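Local coordinates for STM4351 (Salmonella enterica, PDB 2Y7I), which binds arginine with high specificity as a periplasmic solute-binding protein and probably passes it to a membrane transporter, at residues A[55-60]-A[69-74]; A[59-64]-A[81-86]; A[95-100]-A[105-110]; A[125-128]-A[133-136]. One frame throughout, in Å; residues are numbered along the deposited sequence.

Contact 1 (A[55-60]-A[69-74]). With ZN (zinc ion), chain D; ARG (arginine), chain C.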
loop_
_atom_site.group_PDB
_atom_site.type_symbol
_atom_site.label_atom_id
_atom_site.label_comp_id
_atom_site.label_asym_id
_atom_site.label_seq_id
_atom_site.Cartn_x
_atom_site.Cartn_y
_atom_site.Cartn_z
ATOM N N ASP A 55 -25.640 -2.206 9.131
ATOM C CA ASP A 55 -25.854 -3.031 10.332
ATOM C C ASP A 55 -26.279 -4.467 10.034
ATOM O O ASP A 55 -26.287 -5.308 10.940
ATOM C CB ASP A 55 -26.869 -2.365 11.268
ATOM C CG ASP A 55 -28.261 -2.248 10.653
ATOM O OD1 ASP A 55 -28.428 -2.473 9.434
ATOM O OD2 ASP A 55 -29.203 -1.923 11.405
ATOM N N SER A 56 -26.647 -4.745 8.780
ATOM C CA SER A 56 -27.084 -6.090 8.386
ATOM C C SER A 56 -25.959 -6.915 7.753
ATOM O O SER A 56 -26.159 -8.091 7.433
ATOM C CB SER A 56 -28.265 -6.016 7.407
ATOM O OG SER A 56 -27.813 -5.625 6.116
ATOM N N LEU A 57 -24.789 -6.302 7.588
ATOM C CA LEU A 57 -23.713 -6.923 6.808
ATOM C C LEU A 57 -23.061 -8.092 7.530
ATOM O O LEU A 57 -22.899 -9.167 6.949
ATOM C CB LEU A 57 -22.660 -5.890 6.411
ATOM C CG LEU A 57 -23.044 -4.881 5.321
ATOM C CD1 LEU A 57 -21.961 -3.822 5.219
ATOM C CD2 LEU A 57 -23.296 -5.564 3.962
ATOM N N ILE A 58 -22.660 -7.870 8.780
ATOM C CA ILE A 58 -22.081 -8.966 9.564
ATOM C C ILE A 58 -23.048 -10.154 9.747
ATOM O O ILE A 58 -22.656 -11.292 9.495
ATOM C CB ILE A 58 -21.431 -8.469 10.874
ATOM C CG1 ILE A 58 -20.079 -7.825 10.535
ATOM C CG2 ILE A 58 -21.227 -9.626 11.878
ATOM C CD1 ILE A 58 -19.503 -6.969 11.642
ATOM N N PRO A 59 -24.314 -9.894 10.166
ATOM C CA PRO A 59 -25.299 -10.977 10.250
ATOM C C PRO A 59 -25.515 -11.759 8.950
ATOM O O PRO A 59 -25.583 -12.992 8.985
ATOM C CB PRO A 59 -26.583 -10.251 10.656
ATOM C CG PRO A 59 -26.115 -9.083 11.420
ATOM C CD PRO A 59 -24.810 -8.658 10.803
ATOM N N SER A 60 -25.604 -11.061 7.819
ATOM C CA SER A 60 -25.768 -11.717 6.523
ATOM C C SER A 60 -24.536 -12.529 6.132
ATOM O O SER A 60 -24.659 -13.605 5.557
ATOM C CB SER A 60 -26.095 -10.694 5.431
ATOM O OG SER A 60 -27.375 -10.129 5.632
ATOM N N VAL A 69 -17.218 -9.114 3.175
ATOM C CA VAL A 69 -17.798 -7.792 3.372
ATOM C C VAL A 69 -16.676 -6.780 3.260
ATOM O O VAL A 69 -15.607 -6.951 3.868
ATOM C CB VAL A 69 -18.504 -7.680 4.758
ATOM C CG1 VAL A 69 -18.708 -6.235 5.176
ATOM C CG2 VAL A 69 -19.847 -8.405 4.729
ATOM N N ILE A 70 -16.910 -5.742 2.460
ATOM C CA ILE A 70 -16.046 -4.568 2.451
ATOM C C ILE A 70 -16.950 -3.332 2.508
ATOM O O ILE A 70 -17.868 -3.185 1.683
ATOM C CB ILE A 70 -15.053 -4.581 1.244
ATOM C CG1 ILE A 70 -13.912 -3.573 1.455
ATOM C CG2 ILE A 70 -15.779 -4.374 -0.114
ATOM C CD1 ILE A 70 -12.820 -3.609 0.351
ATOM N N ALA A 71 -16.740 -2.476 3.510
ATOM C CA ALA A 71 -17.668 -1.355 3.741
ATOM C C ALA A 71 -17.137 -0.264 4.664
ATOM O O ALA A 71 -17.844 0.192 5.569
ATOM C CB ALA A 71 -19.020 -1.885 4.273
ATOM N N GLY A 72 -15.891 0.158 4.441
ATOM C CA GLY A 72 -15.251 1.129 5.318
ATOM C C GLY A 72 -15.315 0.676 6.767
ATOM O O GLY A 72 -15.471 1.493 7.664
ATOM N N MET A 73 -15.152 -0.629 6.986
ATOM C CA MET A 73 -15.453 -1.250 8.280
ATOM C C MET A 73 -14.214 -1.412 9.165
ATOM O O MET A 73 -13.320 -2.206 8.848
ATOM C CB MET A 73 -16.123 -2.619 8.053
ATOM C CG MET A 73 -16.453 -3.398 9.344
ATOM S SD MET A 73 -17.265 -4.997 9.068
ATOM C CE MET A 73 -18.932 -4.432 8.619
ATOM N N ASP A 74 -14.173 -0.652 10.261
ATOM C CA ASP A 74 -13.104 -0.738 11.259
ATOM C C ASP A 74 -13.088 -2.132 11.867
ATOM O O ASP A 74 -14.142 -2.686 12.194
ATOM C CB ASP A 74 -13.333 0.268 12.400
ATOM C CG ASP A 74 -13.124 1.725 11.979
ATOM O OD1 ASP A 74 -13.219 2.053 10.781
ATOM O OD2 ASP A 74 -12.849 2.555 12.885
HETATM ZN ZN ZN D . -30.930 -1.724 10.297
HETATM N N ARG C . -16.030 3.295 9.843
HETATM C CA ARG C . -17.316 3.220 10.604
HETATM C C ARG C . -17.458 1.843 11.241
HETATM O O ARG C . -18.465 1.563 11.888
HETATM C CB ARG C . -18.524 3.510 9.688
HETATM C CG ARG C . -18.590 2.619 8.434
HETATM C CD ARG C . -19.871 2.831 7.630
HETATM N NE ARG C . -19.735 2.226 6.302
HETATM C CZ ARG C . -20.682 2.209 5.367
HETATM N NH1 ARG C . -21.879 2.760 5.584
HETATM N NH2 ARG C . -20.431 1.635 4.209
HETATM O OXT ARG C . -16.575 0.976 11.099
#

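Contact 2 (A[59-64]-A[81-86])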
loop_
_atom_site.group_PDB
_atom_site.type_symbol
_atom_site.label_atom_id
_atom_site.label_comp_id
_atom_site.label_asym_id
_atom_site.label_seq_id
_atom_site.Cartn_x
_atom_site.Cartn_y
_atom_site.Cartn_z
ATOM N N PRO A 59 -24.314 -9.894 10.166
ATOM C CA PRO A 59 -25.299 -10.977 10.250
ATOM C C PRO A 59 -25.515 -11.759 8.950
ATOM O O PRO A 59 -25.583 -12.992 8.985
ATOM C CB PRO A 59 -26.583 -10.251 10.656
ATOM C CG PRO A 59 -26.115 -9.083 11.420
ATOM C CD PRO A 59 -24.810 -8.658 10.803
ATOM N N SER A 60 -25.604 -11.061 7.819
ATOM C CA SER A 60 -25.768 -11.717 6.523
ATOM C C SER A 60 -24.536 -12.529 6.132
ATOM O O SER A 60 -24.659 -13.605 5.557
ATOM C CB SER A 60 -26.095 -10.694 5.431
ATOM O OG SER A 60 -27.375 -10.129 5.632
ATOM N N LEU A 61 -23.350 -11.998 6.435
ATOM C CA LEU A 61 -22.094 -12.723 6.218
ATOM C C LEU A 61 -22.095 -14.046 6.983
ATOM O O LEU A 61 -21.771 -15.109 6.423
ATOM C CB LEU A 61 -20.896 -11.856 6.654
ATOM C CG LEU A 61 -19.472 -12.421 6.518
ATOM C CD1 LEU A 61 -19.148 -12.875 5.080
ATOM C CD2 LEU A 61 -18.459 -11.397 6.995
ATOM N N ARG A 62 -22.474 -13.981 8.256
ATOM C CA ARG A 62 -22.559 -15.175 9.105
ATOM C C ARG A 62 -23.606 -16.170 8.591
ATOM O O ARG A 62 -23.420 -17.379 8.689
ATOM C CB ARG A 62 -22.841 -14.789 10.563
ATOM C CG ARG A 62 -21.679 -14.060 11.245
ATOM C CD ARG A 62 -22.061 -13.469 12.604
ATOM N NE ARG A 62 -22.458 -14.480 13.588
ATOM C CZ ARG A 62 -21.616 -15.197 14.336
ATOM N NH1 ARG A 62 -20.304 -15.036 14.227
ATOM N NH2 ARG A 62 -22.086 -16.083 15.201
ATOM N N PHE A 63 -24.683 -15.638 8.012
ATOM C CA PHE A 63 -25.748 -16.438 7.409
ATOM C C PHE A 63 -25.388 -16.939 5.992
ATOM O O PHE A 63 -26.215 -17.546 5.317
ATOM C CB PHE A 63 -27.051 -15.613 7.408
ATOM C CG PHE A 63 -28.290 -16.411 7.110
ATOM C CD1 PHE A 63 -28.735 -17.403 7.991
ATOM C CD2 PHE A 63 -29.036 -16.154 5.955
ATOM C CE1 PHE A 63 -29.899 -18.150 7.713
ATOM C CE2 PHE A 63 -30.201 -16.886 5.669
ATOM C CZ PHE A 63 -30.633 -17.887 6.552
ATOM N N LYS A 64 -24.153 -16.680 5.555
ATOM C CA LYS A 64 -23.629 -17.154 4.256
ATOM C C LYS A 64 -24.246 -16.515 3.012
ATOM O O LYS A 64 -24.192 -17.098 1.927
ATOM C CB LYS A 64 -23.709 -18.683 4.132
ATOM C CG LYS A 64 -22.810 -19.427 5.079
ATOM C CD LYS A 64 -22.609 -20.863 4.637
ATOM C CE LYS A 64 -21.748 -21.604 5.642
ATOM N NZ LYS A 64 -22.322 -21.497 7.015
ATOM N N GLN A 81 -15.015 -10.746 17.295
ATOM C CA GLN A 81 -15.691 -11.881 17.937
ATOM C C GLN A 81 -16.686 -12.558 16.990
ATOM O O GLN A 81 -17.054 -13.717 17.192
ATOM C CB GLN A 81 -16.460 -11.436 19.189
ATOM C CG GLN A 81 -15.652 -10.702 20.263
ATOM C CD GLN A 81 -16.497 -10.320 21.476
ATOM O OE1 GLN A 81 -17.605 -9.793 21.340
ATOM N NE2 GLN A 81 -15.975 -10.591 22.673
ATOM N N GLN A 82 -17.113 -11.829 15.961
ATOM C CA GLN A 82 -18.184 -12.277 15.071
ATOM C C GLN A 82 -17.678 -12.764 13.723
ATOM O O GLN A 82 -18.271 -13.662 13.127
ATOM C CB GLN A 82 -19.183 -11.140 14.841
ATOM C CG GLN A 82 -19.646 -10.472 16.117
ATOM C CD GLN A 82 -20.586 -9.319 15.859
ATOM O OE1 GLN A 82 -20.365 -8.511 14.954
ATOM N NE2 GLN A 82 -21.641 -9.229 16.661
ATOM N N VAL A 83 -16.603 -12.149 13.237
ATOM C CA VAL A 83 -16.070 -12.434 11.895
ATOM C C VAL A 83 -14.539 -12.502 11.908
ATOM O O VAL A 83 -13.908 -12.098 12.880
ATOM C CB VAL A 83 -16.480 -11.345 10.857
ATOM C CG1 VAL A 83 -17.992 -11.223 10.734
ATOM C CG2 VAL A 83 -15.858 -9.994 11.204
ATOM N N SER A 84 -13.964 -12.980 10.810
ATOM C CA SER A 84 -12.521 -12.916 10.599
ATOM C C SER A 84 -12.193 -11.749 9.670
ATOM O O SER A 84 -12.810 -11.604 8.615
ATOM C CB SER A 84 -12.016 -14.218 9.988
ATOM O OG SER A 84 -12.165 -15.288 10.898
ATOM N N PHE A 85 -11.234 -10.912 10.061
ATOM C CA PHE A 85 -10.771 -9.838 9.185
ATOM C C PHE A 85 -9.448 -10.152 8.497
ATOM O O PHE A 85 -8.599 -10.861 9.038
ATOM C CB PHE A 85 -10.599 -8.535 9.955
ATOM C CG PHE A 85 -11.895 -7.843 10.302
ATOM C CD1 PHE A 85 -12.588 -7.103 9.346
ATOM C CD2 PHE A 85 -12.395 -7.899 11.597
ATOM C CE1 PHE A 85 -13.779 -6.437 9.671
ATOM C CE2 PHE A 85 -13.579 -7.240 11.934
ATOM C CZ PHE A 85 -14.270 -6.510 10.968
ATOM N N SER A 86 -9.298 -9.597 7.299
ATOM C CA SER A 86 -8.018 -9.492 6.631
ATOM C C SER A 86 -7.103 -8.546 7.405
ATOM O O SER A 86 -7.517 -7.898 8.372
ATOM C CB SER A 86 -8.200 -8.928 5.222
ATOM O OG SER A 86 -8.681 -7.587 5.281
#

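Contact 3 (A[95-100]-A[105-110])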
loop_
_atom_site.group_PDB
_atom_site.type_symbol
_atom_site.label_atom_id
_atom_site.label_comp_id
_atom_site.label_asym_id
_atom_site.label_seq_id
_atom_site.Cartn_x
_atom_site.Cartn_y
_atom_site.Cartn_z
ATOM N N ALA A 95 -13.202 10.507 13.870
ATOM C CA ALA A 95 -14.593 10.742 13.551
ATOM C C ALA A 95 -14.892 12.215 13.808
ATOM O O ALA A 95 -14.307 12.830 14.692
ATOM C CB ALA A 95 -15.483 9.862 14.380
ATOM N N VAL A 96 -15.804 12.767 13.018
ATOM C CA VAL A 96 -16.150 14.175 13.111
ATOM C C VAL A 96 -17.658 14.371 13.105
ATOM O O VAL A 96 -18.415 13.513 12.612
ATOM C CB VAL A 96 -15.491 15.021 11.969
ATOM C CG1 VAL A 96 -13.949 15.006 12.067
ATOM C CG2 VAL A 96 -15.946 14.572 10.590
ATOM N N VAL A 97 -18.091 15.504 13.652
ATOM C CA VAL A 97 -19.476 15.934 13.536
ATOM C C VAL A 97 -19.519 17.010 12.469
ATOM O O VAL A 97 -18.619 17.845 12.387
ATOM C CB VAL A 97 -20.033 16.529 14.849
ATOM C CG1 VAL A 97 -21.533 16.831 14.710
ATOM C CG2 VAL A 97 -19.790 15.569 16.010
ATOM N N VAL A 98 -20.542 16.960 11.623
ATOM C CA VAL A 98 -20.837 18.082 10.745
ATOM C C VAL A 98 -22.088 18.790 11.274
ATOM O O VAL A 98 -23.055 18.136 11.641
ATOM C CB VAL A 98 -20.967 17.660 9.264
ATOM C CG1 VAL A 98 -22.015 16.508 9.069
ATOM C CG2 VAL A 98 -21.236 18.876 8.371
ATOM N N THR A 99 -22.022 20.121 11.375
ATOM C CA THR A 99 -23.149 20.938 11.843
ATOM C C THR A 99 -23.282 22.120 10.901
ATOM O O THR A 99 -22.457 22.285 10.011
ATOM C CB THR A 99 -22.945 21.459 13.290
ATOM O OG1 THR A 99 -21.998 22.542 13.300
ATOM C CG2 THR A 99 -22.476 20.320 14.241
ATOM N N ARG A 100 -24.303 22.948 11.094
ATOM C CA ARG A 100 -24.328 24.244 10.425
ATOM C C ARG A 100 -23.040 24.989 10.808
ATOM O O ARG A 100 -22.614 24.921 11.953
ATOM C CB ARG A 100 -25.564 25.037 10.844
ATOM C CG ARG A 100 -26.836 24.644 10.091
ATOM C CD ARG A 100 -28.108 25.208 10.734
ATOM N NE ARG A 100 -27.847 26.342 11.629
ATOM C CZ ARG A 100 -27.763 26.260 12.961
ATOM N NH1 ARG A 100 -27.918 25.086 13.586
ATOM N NH2 ARG A 100 -27.516 27.356 13.672
ATOM N N HIS A 105 -18.924 24.037 18.392
ATOM C CA HIS A 105 -17.475 23.831 18.384
ATOM C C HIS A 105 -17.101 22.502 19.035
ATOM O O HIS A 105 -16.158 21.835 18.611
ATOM C CB HIS A 105 -16.765 24.966 19.135
ATOM C CG HIS A 105 -16.755 26.272 18.404
ATOM N ND1 HIS A 105 -15.629 26.772 17.789
ATOM C CD2 HIS A 105 -17.733 27.188 18.199
ATOM C CE1 HIS A 105 -15.912 27.936 17.229
ATOM N NE2 HIS A 105 -17.182 28.212 17.465
ATOM N N THR A 106 -17.834 22.131 20.081
ATOM C CA THR A 106 -17.457 20.981 20.906
ATOM C C THR A 106 -18.639 20.071 21.176
ATOM O O THR A 106 -19.813 20.473 21.034
ATOM C CB THR A 106 -16.899 21.416 22.294
ATOM O OG1 THR A 106 -17.956 21.976 23.076
ATOM C CG2 THR A 106 -15.772 22.432 22.179
ATOM N N PHE A 107 -18.335 18.851 21.605
ATOM C CA PHE A 107 -19.371 17.930 22.078
ATOM C C PHE A 107 -20.204 18.514 23.221
ATOM O O PHE A 107 -21.426 18.326 23.255
ATOM C CB PHE A 107 -18.767 16.584 22.479
ATOM C CG PHE A 107 -18.403 15.709 21.297
ATOM C CD1 PHE A 107 -19.398 15.178 20.472
ATOM C CD2 PHE A 107 -17.072 15.415 21.017
ATOM C CE1 PHE A 107 -19.069 14.380 19.383
ATOM C CE2 PHE A 107 -16.728 14.616 19.924
ATOM C CZ PHE A 107 -17.736 14.094 19.103
ATOM N N ALA A 108 -19.552 19.232 24.139
ATOM C CA ALA A 108 -20.264 19.927 25.215
ATOM C C ALA A 108 -21.321 20.884 24.653
ATOM O O ALA A 108 -22.421 20.980 25.196
ATOM C CB ALA A 108 -19.293 20.674 26.132
ATOM N N ASP A 109 -20.990 21.573 23.561
ATOM C CA ASP A 109 -21.927 22.503 22.916
ATOM C C ASP A 109 -23.179 21.783 22.397
ATOM O O ASP A 109 -24.232 22.397 22.242
ATOM C CB ASP A 109 -21.266 23.243 21.744
ATOM C CG ASP A 109 -20.156 24.179 22.176
ATOM O OD1 ASP A 109 -20.150 24.651 23.334
ATOM O OD2 ASP A 109 -19.277 24.443 21.322
ATOM N N LEU A 110 -23.052 20.488 22.123
ATOM C CA LEU A 110 -24.170 19.689 21.619
ATOM C C LEU A 110 -25.060 19.094 22.713
ATOM O O LEU A 110 -25.949 18.290 22.423
ATOM C CB LEU A 110 -23.652 18.601 20.668
ATOM C CG LEU A 110 -23.248 19.141 19.287
ATOM C CD1 LEU A 110 -22.318 18.150 18.582
ATOM C CD2 LEU A 110 -24.495 19.388 18.458
#

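Contact 4 (A[125-128]-A[133-136]). With ACT (acetate ion), chain G.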
loop_
_atom_site.group_PDB
_atom_site.type_symbol
_atom_site.label_atom_id
_atom_site.label_comp_id
_atom_site.label_asym_id
_atom_site.label_seq_id
_atom_site.Cartn_x
_atom_site.Cartn_y
_atom_site.Cartn_z
ATOM N N ARG A 125 -21.521 3.548 18.820
ATOM C CA ARG A 125 -21.037 3.049 20.104
ATOM C C ARG A 125 -20.320 4.155 20.879
ATOM O O ARG A 125 -20.579 4.347 22.077
ATOM C CB ARG A 125 -20.140 1.820 19.923
ATOM C CG ARG A 125 -19.874 1.071 21.225
ATOM C CD ARG A 125 -19.184 -0.279 20.987
ATOM N NE ARG A 125 -17.755 -0.159 20.678
ATOM C CZ ARG A 125 -16.780 -0.141 21.587
ATOM N NH1 ARG A 125 -17.063 -0.209 22.884
ATOM N NH2 ARG A 125 -15.513 -0.047 21.195
ATOM N N TYR A 126 -19.449 4.894 20.192
ATOM C CA TYR A 126 -18.761 6.024 20.815
ATOM C C TYR A 126 -19.724 7.034 21.434
ATOM O O TYR A 126 -19.562 7.385 22.607
ATOM C CB TYR A 126 -17.774 6.741 19.865
ATOM C CG TYR A 126 -17.213 7.990 20.514
ATOM C CD1 TYR A 126 -16.203 7.914 21.477
ATOM C CD2 TYR A 126 -17.746 9.238 20.219
ATOM C CE1 TYR A 126 -15.716 9.060 22.105
ATOM C CE2 TYR A 126 -17.273 10.385 20.840
ATOM C CZ TYR A 126 -16.265 10.288 21.782
ATOM O OH TYR A 126 -15.810 11.429 22.390
ATOM N N LEU A 127 -20.696 7.524 20.652
ATOM C CA LEU A 127 -21.629 8.538 21.177
ATOM C C LEU A 127 -22.465 8.018 22.332
ATOM O O LEU A 127 -22.693 8.736 23.314
ATOM C CB LEU A 127 -22.568 9.071 20.102
ATOM C CG LEU A 127 -22.326 10.365 19.321
ATOM C CD1 LEU A 127 -23.689 11.058 19.138
ATOM C CD2 LEU A 127 -21.323 11.343 19.945
ATOM N N GLN A 128 -22.932 6.775 22.206
ATOM C CA GLN A 128 -23.744 6.154 23.261
ATOM C C GLN A 128 -22.976 6.018 24.566
ATOM O O GLN A 128 -23.543 6.198 25.642
ATOM C CB GLN A 128 -24.288 4.787 22.808
ATOM C CG GLN A 128 -25.498 4.915 21.881
ATOM C CD GLN A 128 -25.956 3.598 21.259
ATOM O OE1 GLN A 128 -26.923 3.573 20.487
ATOM N NE2 GLN A 128 -25.262 2.512 21.570
ATOM N N ALA A 133 -24.845 12.992 27.065
ATOM C CA ALA A 133 -25.698 14.178 27.127
ATOM C C ALA A 133 -26.224 14.563 25.737
ATOM O O ALA A 133 -27.069 15.456 25.609
ATOM C CB ALA A 133 -24.953 15.348 27.777
ATOM N N ILE A 134 -25.700 13.897 24.706
ATOM C CA ILE A 134 -26.157 14.087 23.331
ATOM C C ILE A 134 -27.115 12.964 22.966
ATOM O O ILE A 134 -26.876 11.805 23.309
ATOM C CB ILE A 134 -24.974 14.110 22.324
ATOM C CG1 ILE A 134 -23.930 15.166 22.731
ATOM C CG2 ILE A 134 -25.494 14.369 20.910
ATOM C CD1 ILE A 134 -22.646 15.122 21.914
ATOM N N THR A 135 -28.201 13.314 22.287
ATOM C CA THR A 135 -29.165 12.328 21.821
ATOM C C THR A 135 -28.723 11.766 20.482
ATOM O O THR A 135 -28.673 12.496 19.481
ATOM C CB THR A 135 -30.584 12.911 21.691
ATOM O OG1 THR A 135 -31.041 13.350 22.972
ATOM C CG2 THR A 135 -31.559 11.844 21.145
ATOM N N PRO A 136 -28.392 10.464 20.453
ATOM C CA PRO A 136 -28.022 9.855 19.186
ATOM C C PRO A 136 -29.279 9.424 18.429
ATOM O O PRO A 136 -30.232 8.905 19.033
ATOM C CB PRO A 136 -27.177 8.647 19.609
ATOM C CG PRO A 136 -27.664 8.296 21.011
ATOM C CD PRO A 136 -28.415 9.488 21.561
HETATM C C ACT G . -18.005 -1.701 17.382
HETATM O O ACT G . -17.862 -2.857 16.934
HETATM O OXT ACT G . -17.124 -1.308 18.187
HETATM C CH3 ACT G . -19.158 -0.836 16.966
HETATM O O HOH W 1 -25.428 9.458 23.467
#

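Contact 1 (A[55-60]-A[69-74])
L57, on the first turn of helix 57-62, packs against V69 and A71 where the chain leaves strand 68-69 for the arginine pocket of this periplasmic binding protein fold. Its CD1 methyl does most of the touching: it lies 3.6 Å from A71 CB and 4.1 Å from V69 CG1. CG stands anti to the carbonyl carbon, and chi2 of 172° extends the chain so that CD1 reaches A71. V69 straddles the root of the leucine, CG1 and CG2 both near L57 CB. The next residue, I58, crosses M73 obliquely, with CD1 3.9 Å from SD; the bend at M73 chi3 (-75°) also brings the terminal methyl CE against the isoleucine.

This apolar layer backs the loop whose carbonyls, with the D74 carboxylate, hold the ligand. A71 O accepts from the arginine NE, G72 O from its amino N, and D74 OD1 takes a further bond from that same N, while R79 and D160 are among the other residues that hold the ligand. Just ahead of the helix, D55 shares a zinc ion with D140. The D74 backbone N donates to the ligand OXT at 3.0 Å, with an N-H...O angle of 164°.

Contact 2 (A[59-64]-A[81-86])
A mixed contact, one apolar touch beside one hydrogen bond from an arginine to a backbone carbonyl, joins the C-terminal half of helix 57-62 to the chain that follows helix 77-80 and leads into strand 84-85. L61 and R62, neighbours on the helix, divide the work. L61 points its CD2 methyl at V83, meeting CG1 at 3.8 Å with the two side chains at about a right angle; its CG lies anti to the backbone N, which turns the branch toward V83. A194, on the strand paired with 84-85, touches both L61 and V83, and I58 one turn back packs on V83 as well, making this part of a larger apolar layer.

R62 runs along the outer side of the contact. Its chain bends at chi3 (63°), folding the guanidinium back so that NH1 reaches the backbone carbonyl of Q82 at 2.7 Å. The oxygen sits at the guanidinium edge, only 3° out of its plane, and the donor approaches in the carbonyl plane on a lone pair, although the N-H...O angle of 138° leaves the bond noticeably bent. Behind these residues the helix ends in a Schellman motif, with K64 at positive phi. The bond gives the backbone carbonyl of Q82, just ahead of strand 84-85, a cationic donor, while the L61-V83 pair adds buried apolar surface.

Contact 3 (A[95-100]-A[105-110])
Strand 95-100 of the five-stranded mixed sheet is covered on one face by the connection leading to strand 114-118, and V97 is the residue through which the two segments meet. Its two methyls take different partners. CG2, anti to the carbonyl carbon, reaches F107 CE1 at 3.6 Å, with CZ a little farther off; the methyl approaches the ring obliquely. CG1, anti to the backbone N (chi1 -174°), points instead to L110, where it meets CD1 tip to tip at 4.2 Å. F107 and L110 thus lie against the two branches of one valine, and F158 of the adjacent strand packs on V97 too.

The turn that presents them is held by its own polar groups. D109 OD2 accepts from two successive backbone N-H groups: H105 N comes to its anti lone pair at 3.0 Å, and T106 N, also at 3.0 Å, meets it from above the carboxylate plane, 47° out. In return D109 N donates to T106 OG1 at 3.1 Å with an N-H...O angle of 151°. The backbone of L110 closes the short 3-10 segment by donating to F107 O. With the threonine hydroxyl accepting from the backbone three residues on and the aspartate carboxylate answering to T106 N, the pattern is that of an ST motif with reciprocal bonding, as in a capping box, beside the short 3-10 segment.

Contact 4 (A[125-128]-A[133-136])
L127 overlaps I134 and P136 with the same methyl, CD1, which comes 4.2 Å from I134 CG2 and 4.3 Å from P136 CB. The leucine and isoleucine side chains cross at about a right angle, the isoleucine presenting the branch that stands anti to its backbone N. Next along helix 122-130, Q128 meets one corner of the proline ring through its CG, 4.1 Å from P136 CG, at about a right angle, on the more exposed flank. With chi1 near -79°, the extended chain beyond CG takes the amide away from the ring, leaving the methylene to do the packing.

These residues belong to the beta-alpha-beta unit made by strand 114-118, helix 122-130 and strand 135-139. V115 of the first strand touches both L127 and I134, and L117 touches L127, so the helix packs on the sheet through the leucine while the chain turns back to form the edge strand.

No direct hydrogen bond joins the two segments, but a water lies 2.8 Å from L127 O and 2.8 Å from I134 O, with geometry suited to donation to either, though other acceptors compete for its protons. At the far side of the helix, R125 NE donates to an acetate oxygen, OXT, at 2.8 Å; the oxygen lies at the guanidinium edge, and the ion, probably from the crystallisation liquor, is also hydrogen-bonded to the hydroxyl of T76. The direct contact is therefore purely apolar, and a water between two backbone carbonyls is the polar bridge that the geometry suggests.

The contacts fall into two groups along the chain. Contacts 1 and 2 share helix 57-62, their centres 8 Å apart, and fuse into one layer: V69 CG2 lies 4.0 Å from L61 CD2, and M73 SD lies 3.8 Å from F85 CE1. Contacts 3 and 4, with centres 12 Å apart, reach the same mixed sheet and meet through F107, whose CD1 is 3.6 Å from I134 CD1 and whose CE1 is 3.8 Å from L127 CD2. Between the groups, contacts 2 and 3 are about 33 Å apart, centre to centre. The bound arginine is held directly by contact 1, whereas the L127 side chain of contact 4 stays about 12 Å from it.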